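PDB 1G61: translation initiation factor 6 from Methanocaldococcus jannaschii, which binds to the 50S ribosomal subunit and prevents it from joining the 30S subunit to form the 70S initiation complex. Local coordinates for residues E24-P29 with L44-L49; T51-S56 with K74-E79; L112-G117 with S177-E182; T163-E168 with K186-K191. All blocks are in the same frame, centred on the assembly; numbering follows the deposited sequence.

Contact 1 of 4, residues E24-P29 with L44-L49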
loop_
_atom_site.group_PDB
_atom_site.type_symbol
_atom_site.label_atom_id
_atom_site.label_comp_id
_atom_site.label_asym_id
_atom_site.label_seq_id
_atom_site.Cartn_x
_atom_site.Cartn_y
_atom_site.Cartn_z
ATOM N N GLU A 24 -1.616 1.345 11.619
ATOM C CA GLU A 24 -1.686 0.422 12.767
ATOM C C GLU A 24 -1.096 -0.938 12.501
ATOM O O GLU A 24 -0.525 -1.560 13.430
ATOM C CB GLU A 24 -3.133 0.279 13.262
ATOM C CG GLU A 24 -3.740 1.592 13.756
ATOM C CD GLU A 24 -4.345 2.585 12.776
ATOM O OE1 GLU A 24 -4.722 2.270 11.583
ATOM O OE2 GLU A 24 -4.502 3.802 13.163
ATOM N N ILE A 25 -1.200 -1.433 11.266
ATOM C CA ILE A 25 -0.738 -2.807 10.984
ATOM C C ILE A 25 0.132 -2.832 9.742
ATOM O O ILE A 25 0.014 -1.982 8.873
ATOM C CB ILE A 25 -1.919 -3.784 10.758
ATOM C CG1 ILE A 25 -2.736 -3.558 9.472
ATOM C CG2 ILE A 25 -2.781 -3.836 12.021
ATOM C CD1 ILE A 25 -3.842 -4.585 9.247
ATOM N N THR A 26 0.985 -3.830 9.633
ATOM C CA THR A 26 1.743 -4.130 8.458
ATOM C C THR A 26 1.654 -5.613 8.156
ATOM O O THR A 26 1.827 -6.396 9.081
ATOM C CB THR A 26 3.231 -3.742 8.654
ATOM O OG1 THR A 26 3.293 -2.356 9.073
ATOM C CG2 THR A 26 3.975 -3.950 7.350
ATOM N N LEU A 27 1.342 -5.953 6.913
ATOM C CA LEU A 27 1.287 -7.353 6.484
ATOM C C LEU A 27 2.552 -7.648 5.704
ATOM O O LEU A 27 2.901 -6.863 4.809
ATOM C CB LEU A 27 0.046 -7.655 5.638
ATOM C CG LEU A 27 -1.320 -7.256 6.222
ATOM C CD1 LEU A 27 -2.425 -7.913 5.406
ATOM C CD2 LEU A 27 -1.531 -7.648 7.652
ATOM N N LEU A 28 3.209 -8.759 6.055
ATOM C CA LEU A 28 4.525 -9.080 5.546
ATOM C C LEU A 28 4.601 -10.517 5.068
ATOM O O LEU A 28 3.808 -11.369 5.504
ATOM C CB LEU A 28 5.602 -8.895 6.642
ATOM C CG LEU A 28 5.803 -7.455 7.150
ATOM C CD1 LEU A 28 6.642 -7.424 8.401
ATOM C CD2 LEU A 28 6.420 -6.606 6.026
ATOM N N PRO A 29 5.532 -10.853 4.192
ATOM C CA PRO A 29 5.655 -12.263 3.745
ATOM C C PRO A 29 6.152 -13.184 4.846
ATOM O O PRO A 29 6.928 -12.745 5.685
ATOM C CB PRO A 29 6.676 -12.186 2.615
ATOM C CG PRO A 29 7.229 -10.840 2.617
ATOM C CD PRO A 29 6.503 -9.967 3.565
ATOM N N LEU A 44 7.871 1.720 11.063
ATOM C CA LEU A 44 6.474 2.085 10.773
ATOM C C LEU A 44 5.651 2.259 12.031
ATOM O O LEU A 44 4.535 2.816 11.969
ATOM C CB LEU A 44 5.849 0.996 9.880
ATOM C CG LEU A 44 6.545 0.845 8.529
ATOM C CD1 LEU A 44 5.812 -0.249 7.772
ATOM C CD2 LEU A 44 6.575 2.169 7.760
ATOM N N GLU A 45 6.167 1.798 13.170
ATOM C CA GLU A 45 5.479 1.829 14.491
ATOM C C GLU A 45 4.153 1.086 14.373
ATOM O O GLU A 45 3.113 1.603 14.736
ATOM C CB GLU A 45 5.293 3.294 14.932
ATOM C CG GLU A 45 6.622 4.014 15.059
ATOM C CD GLU A 45 6.535 5.437 15.545
ATOM O OE1 GLU A 45 5.608 5.751 16.336
ATOM O OE2 GLU A 45 7.417 6.221 15.110
ATOM N N THR A 46 4.168 -0.146 13.877
ATOM C CA THR A 46 2.954 -0.913 13.625
ATOM C C THR A 46 3.039 -2.301 14.268
ATOM O O THR A 46 4.154 -2.709 14.635
ATOM C CB THR A 46 2.749 -1.162 12.112
ATOM O OG1 THR A 46 3.989 -1.671 11.621
ATOM C CG2 THR A 46 2.388 0.121 11.391
ATOM N N LYS A 47 1.936 -3.002 14.357
ATOM C CA LYS A 47 1.829 -4.414 14.648
ATOM C C LYS A 47 1.930 -5.176 13.318
ATOM O O LYS A 47 1.202 -4.861 12.373
ATOM C CB LYS A 47 0.543 -4.745 15.402
ATOM C CG LYS A 47 0.486 -4.135 16.803
ATOM C CD LYS A 47 1.334 -4.931 17.793
ATOM C CE LYS A 47 1.227 -4.394 19.224
ATOM N NZ LYS A 47 1.944 -5.287 20.186
ATOM N N CYS A 48 2.829 -6.132 13.258
ATOM C CA CYS A 48 3.146 -6.815 12.017
ATOM C C CYS A 48 2.591 -8.229 12.036
ATOM O O CYS A 48 2.760 -8.943 13.023
ATOM C CB CYS A 48 4.651 -6.876 11.814
ATOM S SG CYS A 48 5.378 -5.292 11.383
ATOM N N LEU A 49 1.954 -8.605 10.958
ATOM C CA LEU A 49 1.501 -9.977 10.746
ATOM C C LEU A 49 2.192 -10.569 9.523
ATOM O O LEU A 49 2.128 -9.946 8.434
ATOM C CB LEU A 49 -0.017 -10.017 10.486
ATOM C CG LEU A 49 -0.548 -11.398 10.085
ATOM C CD1 LEU A 49 -0.373 -12.412 11.220
ATOM C CD2 LEU A 49 -2.015 -11.314 9.649
#
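Glu24 O takes the backbone N-H of Lys47 at 3.0 Å and starts a parallel pairing in which Ile25 lies beside Lys47, Thr26 beside Cys48 and Leu27 beside Leu49. Thr26 bonds the other segment through three of its atoms. Its N reaches Lys47 O, its O accepts from Leu49 N at 2.9 Å, and its OG1 meets Thr46 OG1 at 2.7 Å, either being able to donate. With OG1 beside its own backbone N (chi1 -54°), Thr26 places that oxygen near Leu44 CD1, and outside the contact OG1 bonds Thr21 OG1. An alanine in place of Thr46 would probably leave the Thr26 hydroxyl without one of its two threonine partners and open a small gap where CG2 lay against it. Leu27 turns to the same face as Ile25 and Leu49, its CD2 touching Leu49 CB at 4.0 Å. Leu28 donates its N-H to Leu49 O, while its CD1 packs on Cys48 SG at 3.9 Å. Strands 25-28 and 47-50 form a beta-alpha-beta unit with helix 34-44, which lies against Thr26 and Cys48; helix 78-90 packs on Ile25 and Leu49, and strand 20-21 runs antiparallel along the other edge of strand 25-28.

Contact 2 of 4, residues T51-S56 with K74-E79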
loop_
_atom_site.group_PDB
_atom_site.type_symbol
_atom_site.label_atom_id
_atom_site.label_comp_id
_atom_site.label_asym_id
_atom_site.label_seq_id
_atom_site.Cartn_x
_atom_site.Cartn_y
_atom_site.Cartn_z
ATOM N N THR A 51 1.837 -13.386 6.814
ATOM C CA THR A 51 0.775 -14.236 6.296
ATOM C C THR A 51 0.949 -14.393 4.796
ATOM O O THR A 51 1.469 -13.516 4.106
ATOM C CB THR A 51 -0.609 -13.669 6.657
ATOM O OG1 THR A 51 -1.627 -14.630 6.291
ATOM C CG2 THR A 51 -0.958 -12.382 5.914
ATOM N N ASN A 52 0.473 -15.512 4.251
ATOM C CA ASN A 52 0.203 -15.639 2.842
ATOM C C ASN A 52 -1.163 -15.051 2.512
ATOM O O ASN A 52 -2.024 -14.942 3.407
ATOM C CB ASN A 52 0.160 -17.121 2.435
ATOM C CG ASN A 52 1.507 -17.837 2.440
ATOM O OD1 ASN A 52 2.560 -17.227 2.334
ATOM N ND2 ASN A 52 1.409 -19.159 2.564
ATOM N N ILE A 53 -1.384 -14.735 1.240
ATOM C CA ILE A 53 -2.724 -14.449 0.702
ATOM C C ILE A 53 -2.889 -15.254 -0.605
ATOM O O ILE A 53 -2.054 -15.079 -1.477
ATOM C CB ILE A 53 -3.045 -12.968 0.471
ATOM C CG1 ILE A 53 -2.953 -12.198 1.809
ATOM C CG2 ILE A 53 -4.411 -12.784 -0.200
ATOM C CD1 ILE A 53 -3.182 -10.699 1.732
ATOM N N GLY A 54 -3.894 -16.124 -0.687
ATOM C CA GLY A 54 -4.055 -16.954 -1.873
ATOM C C GLY A 54 -2.907 -17.934 -2.003
ATOM O O GLY A 54 -2.644 -18.459 -3.102
ATOM N N GLY A 55 -2.190 -18.264 -0.936
ATOM C CA GLY A 55 -1.083 -19.186 -0.980
ATOM C C GLY A 55 0.220 -18.490 -1.263
ATOM O O GLY A 55 1.260 -19.177 -1.276
ATOM N N SER A 56 0.184 -17.205 -1.514
ATOM C CA SER A 56 1.190 -16.350 -2.077
ATOM C C SER A 56 1.838 -15.417 -1.071
ATOM O O SER A 56 1.170 -14.972 -0.147
ATOM C CB SER A 56 0.502 -15.531 -3.217
ATOM O OG SER A 56 1.373 -14.614 -3.783
ATOM N N LYS A 74 -10.574 -12.902 -4.018
ATOM C CA LYS A 74 -11.411 -14.087 -3.886
ATOM C C LYS A 74 -10.587 -15.345 -3.628
ATOM O O LYS A 74 -11.154 -16.359 -3.196
ATOM C CB LYS A 74 -12.290 -14.260 -5.137
ATOM C CG LYS A 74 -11.477 -14.532 -6.406
ATOM C CD LYS A 74 -12.395 -14.592 -7.622
ATOM C CE LYS A 74 -11.589 -14.736 -8.906
ATOM N NZ LYS A 74 -12.418 -15.260 -10.030
ATOM N N ILE A 75 -9.294 -15.326 -3.921
ATOM C CA ILE A 75 -8.442 -16.502 -3.748
ATOM C C ILE A 75 -7.973 -16.629 -2.312
ATOM O O ILE A 75 -7.231 -17.579 -2.013
ATOM C CB ILE A 75 -7.246 -16.432 -4.732
ATOM C CG1 ILE A 75 -6.371 -15.177 -4.577
ATOM C CG2 ILE A 75 -7.672 -16.628 -6.187
ATOM C CD1 ILE A 75 -5.079 -15.240 -5.400
ATOM N N VAL A 76 -8.330 -15.703 -1.391
ATOM C CA VAL A 76 -7.852 -15.876 -0.020
ATOM C C VAL A 76 -8.364 -17.206 0.509
ATOM O O VAL A 76 -9.505 -17.605 0.269
ATOM C CB VAL A 76 -8.242 -14.648 0.843
ATOM C CG1 VAL A 76 -9.764 -14.599 1.064
ATOM C CG2 VAL A 76 -7.513 -14.663 2.167
ATOM N N GLU A 77 -7.518 -17.918 1.240
ATOM C CA GLU A 77 -7.853 -19.248 1.729
ATOM C C GLU A 77 -8.457 -19.183 3.108
ATOM O O GLU A 77 -8.170 -18.237 3.854
ATOM C CB GLU A 77 -6.568 -20.121 1.703
ATOM C CG GLU A 77 -6.072 -20.149 0.248
ATOM C CD GLU A 77 -4.811 -20.924 -0.007
ATOM O OE1 GLU A 77 -4.265 -21.580 0.906
ATOM O OE2 GLU A 77 -4.265 -20.959 -1.136
ATOM N N ASP A 78 -9.303 -20.129 3.495
ATOM C CA ASP A 78 -9.936 -20.070 4.806
ATOM C C ASP A 78 -8.942 -19.964 5.931
ATOM O O ASP A 78 -9.168 -19.202 6.882
ATOM C CB ASP A 78 -10.807 -21.326 4.990
ATOM C CG ASP A 78 -12.062 -21.334 4.144
ATOM O OD1 ASP A 78 -12.404 -20.314 3.512
ATOM O OD2 ASP A 78 -12.719 -22.388 4.112
ATOM N N GLU A 79 -7.837 -20.682 5.900
ATOM C CA GLU A 79 -6.856 -20.627 6.998
ATOM C C GLU A 79 -6.215 -19.253 7.024
ATOM O O GLU A 79 -5.909 -18.773 8.117
ATOM C CB GLU A 79 -5.796 -21.725 6.847
ATOM C CG GLU A 79 -4.967 -22.069 8.073
ATOM C CD GLU A 79 -4.144 -23.343 7.983
ATOM O OE1 GLU A 79 -2.884 -23.287 7.968
ATOM O OE2 GLU A 79 -4.689 -24.478 7.946
#
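Gly54 sits against the Ile75-Val76 backbone, its CA 3.2 Å from Ile75 O in a CA-H...O contact with an angle of 148° at the hydrogen. This is the close part. A type I' turn from Ile53 to Ser56, closed by backbone bonds in both directions between them, brings Gly54 here at positive phi (66°). A beta carbon on Gly54 would run into Ile75 CD1, and one on Gly55 would crowd Glu77 OE2. Ile75 CG1 lies 4.0 Å from Gly54 CA; beside it, Ile53 CG2 only just touches Val76 CG2 at 4.3 Å. Ile53 is buried and continues onto Val59, Leu62 and Leu72.

Toward Glu77 the contact is looser and lies at the surface. Glu77, the N-cap residue of helix 78-90, has its chain extended beyond CG (chi2 179°), which carries CD out toward the turn; OE2 lies 3.4 Å from Gly54 C and from Gly55 N, but the angle at Gly55 N is too poor for a hydrogen bond. Glu80 takes those turn amides instead, OE1 accepting from Gly54 N and Glu77 N, OE2 from Gly55 N. Two carboxylates thus gather at the glycine turn, and its N-H groups probably offset part of their negative charge.

Contact 3 of 4, residues L112-G117 with S177-E182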
loop_
_atom_site.group_PDB
_atom_site.type_symbol
_atom_site.label_atom_id
_atom_site.label_comp_id
_atom_site.label_asym_id
_atom_site.label_seq_id
_atom_site.Cartn_x
_atom_site.Cartn_y
_atom_site.Cartn_z
ATOM N N LEU A 112 -5.531 2.395 -4.469
ATOM C CA LEU A 112 -4.600 3.250 -3.744
ATOM C C LEU A 112 -5.393 4.002 -2.678
ATOM O O LEU A 112 -6.263 4.777 -3.069
ATOM C CB LEU A 112 -3.957 4.207 -4.730
ATOM C CG LEU A 112 -2.966 5.235 -4.238
ATOM C CD1 LEU A 112 -1.665 4.558 -3.806
ATOM C CD2 LEU A 112 -2.683 6.231 -5.365
ATOM N N THR A 113 -5.130 3.803 -1.397
ATOM C CA THR A 113 -5.975 4.382 -0.353
ATOM C C THR A 113 -5.165 4.886 0.812
ATOM O O THR A 113 -4.158 4.280 1.202
ATOM C CB THR A 113 -7.016 3.356 0.119
ATOM O OG1 THR A 113 -8.029 4.025 0.915
ATOM C CG2 THR A 113 -6.428 2.198 0.951
ATOM N N ASN A 114 -5.669 5.977 1.412
ATOM C CA ASN A 114 -5.230 6.299 2.773
ATOM C C ASN A 114 -6.485 6.266 3.654
ATOM O O ASN A 114 -7.483 5.591 3.290
ATOM C CB ASN A 114 -4.429 7.587 2.870
ATOM C CG ASN A 114 -5.198 8.823 2.461
ATOM O OD1 ASN A 114 -6.417 8.768 2.238
ATOM N ND2 ASN A 114 -4.489 9.963 2.377
ATOM N N ASP A 115 -6.520 6.966 4.785
ATOM C CA ASP A 115 -7.694 6.948 5.664
ATOM C C ASP A 115 -8.693 8.042 5.305
ATOM O O ASP A 115 -9.661 8.180 6.073
ATOM C CB ASP A 115 -7.248 7.132 7.130
ATOM C CG ASP A 115 -6.427 5.946 7.593
ATOM O OD1 ASP A 115 -6.451 4.874 6.964
ATOM O OD2 ASP A 115 -5.678 6.063 8.587
ATOM N N LYS A 116 -8.468 8.763 4.207
ATOM C CA LYS A 116 -9.292 9.889 3.796
ATOM C C LYS A 116 -9.814 9.762 2.375
ATOM O O LYS A 116 -10.806 10.453 2.077
ATOM C CB LYS A 116 -8.524 11.251 3.948
ATOM C CG LYS A 116 -8.178 11.504 5.423
ATOM C CD LYS A 116 -7.275 12.696 5.641
ATOM C CE LYS A 116 -5.827 12.372 5.340
ATOM N NZ LYS A 116 -4.955 13.571 5.563
ATOM N N GLY A 117 -9.231 8.912 1.509
ATOM C CA GLY A 117 -9.709 8.815 0.103
ATOM C C GLY A 117 -9.025 7.611 -0.553
ATOM O O GLY A 117 -7.978 7.139 -0.090
ATOM N N SER A 177 -6.078 16.550 -3.625
ATOM C CA SER A 177 -7.424 16.829 -3.140
ATOM C C SER A 177 -8.104 15.553 -2.689
ATOM O O SER A 177 -8.722 15.475 -1.615
ATOM C CB SER A 177 -8.207 17.540 -4.271
ATOM O OG SER A 177 -9.550 17.685 -3.890
ATOM N N LEU A 178 -8.015 14.460 -3.483
ATOM C CA LEU A 178 -8.670 13.194 -3.172
ATOM C C LEU A 178 -8.174 12.607 -1.856
ATOM O O LEU A 178 -8.927 12.099 -1.041
ATOM C CB LEU A 178 -8.445 12.168 -4.303
ATOM C CG LEU A 178 -8.971 10.762 -4.075
ATOM C CD1 LEU A 178 -10.473 10.752 -3.830
ATOM C CD2 LEU A 178 -8.581 9.896 -5.277
ATOM N N PHE A 179 -6.857 12.691 -1.626
ATOM C CA PHE A 179 -6.239 12.056 -0.483
ATOM C C PHE A 179 -6.099 13.031 0.685
ATOM O O PHE A 179 -5.712 12.592 1.795
ATOM C CB PHE A 179 -4.859 11.498 -0.910
ATOM C CG PHE A 179 -4.994 10.328 -1.854
ATOM C CD1 PHE A 179 -4.379 10.354 -3.099
ATOM C CD2 PHE A 179 -5.730 9.197 -1.474
ATOM C CE1 PHE A 179 -4.486 9.252 -3.954
ATOM C CE2 PHE A 179 -5.830 8.108 -2.322
ATOM C CZ PHE A 179 -5.226 8.155 -3.553
ATOM N N LYS A 180 -6.432 14.311 0.472
ATOM C CA LYS A 180 -6.412 15.341 1.519
ATOM C C LYS A 180 -5.057 15.393 2.195
ATOM O O LYS A 180 -4.935 15.406 3.425
ATOM C CB LYS A 180 -7.517 15.103 2.532
ATOM C CG LYS A 180 -8.923 15.285 2.055
ATOM C CD LYS A 180 -9.023 16.667 1.448
ATOM C CE LYS A 180 -10.332 16.940 0.731
ATOM N NZ LYS A 180 -10.008 17.779 -0.469
ATOM N N VAL A 181 -3.998 15.450 1.371
ATOM C CA VAL A 181 -2.616 15.506 1.878
ATOM C C VAL A 181 -1.988 16.871 1.611
ATOM O O VAL A 181 -2.322 17.547 0.634
ATOM C CB VAL A 181 -1.720 14.408 1.279
ATOM C CG1 VAL A 181 -2.202 13.068 1.822
ATOM C CG2 VAL A 181 -1.745 14.378 -0.241
ATOM N N GLU A 182 -1.061 17.281 2.474
ATOM C CA GLU A 182 -0.438 18.599 2.270
ATOM C C GLU A 182 0.866 18.419 1.519
ATOM O O GLU A 182 1.402 19.401 0.987
ATOM C CB GLU A 182 -0.167 19.348 3.560
ATOM C CG GLU A 182 -1.376 19.667 4.415
ATOM C CD GLU A 182 -2.430 20.567 3.811
ATOM O OE1 GLU A 182 -2.207 21.322 2.835
ATOM O OE2 GLU A 182 -3.565 20.525 4.332
#
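Asn114 and Lys116 reach from an Asx turn between strands 111-113 and 117-120 to the C-terminal end of helix 169-179, which closes in a Schellman motif with Lys180 as its C-prime residue. Two side-chain hydrogen bonds cross. Asn114 ND2 donates to Phe179 O at 3.0 Å, nearly straight at 173° and on a lone pair of that carbonyl. The chi3 bend of Lys116 (-79°) turns CE toward the helix end, and NZ beyond it bonds Lys180 O at 2.8 Å from above the carbonyl plane. Both donors have a second acceptor, Thr157 O for Asn114 and Asn158 O for Lys116. Within the turn, Asn114 OD1 accepts from the backbone N of Lys116 and of Gly117, fixing the amide's rotation. An alanine at Asn114 would probably leave Phe179 O without this donor and the N-H groups of Lys116 and Gly117 without their shared acceptor. Leu112 CD2 meets Phe179 CZ at 3.7 Å in apolar packing, and Lys116 CD touches Lys180 CB. Gly117 lies close against the helix end, where a beta carbon would collide with Leu178 O. At the ring edge, in its plane, Leu112 O lies 3.4 Å and Gly117 O 3.2 Å from Phe179 CE2.

Contact 4 of 4, residues T163-E168 with K186-K191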
loop_
_atom_site.group_PDB
_atom_site.type_symbol
_atom_site.label_atom_id
_atom_site.label_comp_id
_atom_site.label_asym_id
_atom_site.label_seq_id
_atom_site.Cartn_x
_atom_site.Cartn_y
_atom_site.Cartn_z
ATOM N N THR A 163 4.057 9.918 -6.579
ATOM C CA THR A 163 3.556 9.271 -7.783
ATOM C C THR A 163 4.673 8.926 -8.762
ATOM O O THR A 163 5.763 9.488 -8.680
ATOM C CB THR A 163 2.526 10.144 -8.535
ATOM O OG1 THR A 163 3.213 11.240 -9.171
ATOM C CG2 THR A 163 1.518 10.744 -7.563
ATOM N N HIS A 164 4.337 8.087 -9.728
ATOM C CA HIS A 164 5.041 7.925 -10.983
ATOM C C HIS A 164 5.517 9.275 -11.512
ATOM O O HIS A 164 4.786 10.283 -11.449
ATOM C CB HIS A 164 3.999 7.321 -11.960
ATOM C CG HIS A 164 4.540 6.882 -13.281
ATOM N ND1 HIS A 164 5.086 7.723 -14.234
ATOM C CD2 HIS A 164 4.607 5.622 -13.780
ATOM C CE1 HIS A 164 5.450 6.970 -15.286
ATOM N NE2 HIS A 164 5.168 5.697 -15.030
ATOM N N PRO A 165 6.738 9.304 -12.051
ATOM C CA PRO A 165 7.329 10.596 -12.471
ATOM C C PRO A 165 6.576 11.288 -13.593
ATOM O O PRO A 165 6.829 12.516 -13.792
ATOM C CB PRO A 165 8.756 10.196 -12.888
ATOM C CG PRO A 165 8.706 8.765 -13.178
ATOM C CD PRO A 165 7.643 8.160 -12.293
ATOM N N LEU A 166 5.708 10.638 -14.356
ATOM C CA LEU A 166 5.066 11.268 -15.510
ATOM C C LEU A 166 3.685 11.793 -15.195
ATOM O O LEU A 166 2.921 12.168 -16.097
ATOM C CB LEU A 166 5.009 10.315 -16.723
ATOM C CG LEU A 166 6.400 9.956 -17.269
ATOM C CD1 LEU A 166 6.272 9.049 -18.481
ATOM C CD2 LEU A 166 7.204 11.219 -17.570
ATOM N N VAL A 167 3.323 11.885 -13.932
ATOM C CA VAL A 167 2.036 12.500 -13.556
ATOM C C VAL A 167 2.088 13.994 -13.814
ATOM O O VAL A 167 3.035 14.710 -13.428
ATOM C CB VAL A 167 1.746 12.224 -12.071
ATOM C CG1 VAL A 167 0.585 13.065 -11.582
ATOM C CG2 VAL A 167 1.443 10.763 -11.838
ATOM N N GLU A 168 1.050 14.501 -14.494
ATOM C CA GLU A 168 1.024 15.922 -14.847
ATOM C C GLU A 168 0.427 16.729 -13.700
ATOM O O GLU A 168 -0.273 16.177 -12.849
ATOM C CB GLU A 168 0.231 16.089 -16.163
ATOM C CG GLU A 168 0.935 15.451 -17.344
ATOM C CD GLU A 168 0.276 15.521 -18.684
ATOM O OE1 GLU A 168 -0.588 16.398 -18.918
ATOM O OE2 GLU A 168 0.626 14.672 -19.553
ATOM N N LYS A 186 6.534 13.637 -7.176
ATOM C CA LYS A 186 6.661 12.575 -8.160
ATOM C C LYS A 186 8.103 12.159 -8.294
ATOM O O LYS A 186 9.003 12.994 -8.180
ATOM C CB LYS A 186 6.080 12.991 -9.501
ATOM C CG LYS A 186 6.587 14.234 -10.176
ATOM C CD LYS A 186 5.747 14.609 -11.389
ATOM C CE LYS A 186 6.533 15.050 -12.600
ATOM N NZ LYS A 186 5.764 15.193 -13.900
ATOM N N GLY A 187 8.365 10.903 -8.587
ATOM C CA GLY A 187 9.768 10.463 -8.678
ATOM C C GLY A 187 9.821 8.948 -8.908
ATOM O O GLY A 187 8.819 8.279 -9.149
ATOM N N THR A 188 11.038 8.431 -8.847
ATOM C CA THR A 188 11.264 6.984 -8.990
ATOM C C THR A 188 11.790 6.380 -7.693
ATOM O O THR A 188 12.125 7.078 -6.728
ATOM C CB THR A 188 12.232 6.679 -10.148
ATOM O OG1 THR A 188 13.457 7.401 -9.935
ATOM C CG2 THR A 188 11.652 7.117 -11.494
ATOM N N ALA A 189 11.860 5.046 -7.673
ATOM C CA ALA A 189 12.506 4.351 -6.560
ATOM C C ALA A 189 13.319 3.190 -7.136
ATOM O O ALA A 189 13.178 2.877 -8.322
ATOM C CB ALA A 189 11.469 3.880 -5.561
ATOM N N ASN A 190 14.152 2.593 -6.306
ATOM C CA ASN A 190 14.936 1.451 -6.751
ATOM C C ASN A 190 15.715 1.769 -8.044
ATOM O O ASN A 190 15.787 0.945 -8.937
ATOM C CB ASN A 190 14.080 0.206 -6.910
ATOM C CG ASN A 190 13.806 -0.512 -5.593
ATOM O OD1 ASN A 190 14.576 -0.356 -4.629
ATOM N ND2 ASN A 190 12.723 -1.271 -5.539
ATOM N N LYS A 191 16.324 2.918 -8.119
ATOM C CA LYS A 191 17.195 3.291 -9.234
ATOM C C LYS A 191 16.431 3.302 -10.553
ATOM O O LYS A 191 16.825 2.704 -11.548
ATOM C CB LYS A 191 18.425 2.384 -9.321
ATOM C CG LYS A 191 19.591 3.005 -10.086
ATOM C CD LYS A 191 20.645 1.913 -10.331
ATOM C CE LYS A 191 21.843 2.513 -11.052
ATOM N NZ LYS A 191 22.963 1.568 -11.165
#
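His164 O, with Lys186 CB resting 3.6 Å away, is gripped from opposite faces of its carbonyl plane by Thr163 OG1 at 2.9 Å and, more distantly, by Val167 N, the bond that closes the type I turn from His164 to Val167. The turn has a second internal brace: Leu166 N donates to His164 ND1 at 3.0 Å, lying in the plane of the imidazole, so that nitrogen acts as acceptor and the ring is held against its own turn.

Across the contact, Gly187 N gives its hydrogen to Thr163 O at 3.0 Å, practically in line with the carbonyl bond. This bond belongs to a parallel pairing, to which a backbone bond between Thr163 and Gly185 also contributes; Thr163 and Lys186 turn their side chains to the same face, Thr163 OG1 touching Lys186 CB. From there the lysine chain runs over the turn. Its CG starts between the backbone N and the carbonyl carbon (chi1 56°), the chain bends at chi3, and NZ bonds Val167 O at 2.8 Å from above the carbonyl plane. The ammonium thus ties the far end of the turn to strand 183-186.

Pro165 packs its ring on the other segment, CD lying 3.4 Å from Gly187 O and CG 3.8 Å from Thr188 CG2. The hydroxyl of Thr188 bonds Glu217 of helix 215-225. The turn leads from strand 160-163 into helix 169-179, with Glu168 at its N-cap position; Thr163 and Val167 pack on Leu172 of that helix, and strand 183-186 then runs parallel beside strand 160-163, the helix crossing over between them.

How the contacts relate
From the N terminus, contact 1 closes first, pairing strand 25-28 with strand 47-50 around helix 34-44. The chain then enters contact 2, which joins the loop after strand 47-50 to the loop that leads into helix 78-90; Leu28 O and Thr51 N touch at 3.1 Å, probably as a hydrogen bond. Contacts 3 and 4 cross, because residues 163-168 fall inside the long loop of contact 3 whereas 186-191 follow it. Helix 169-179 serves both: contact 4 holds the turn leading into it, contact 3 ties its C-terminal end to the turn between strands 111-113 and 117-120. Contacts 2 and 4, their centres about 31 Å apart, lie on opposite sides of the chain's centre.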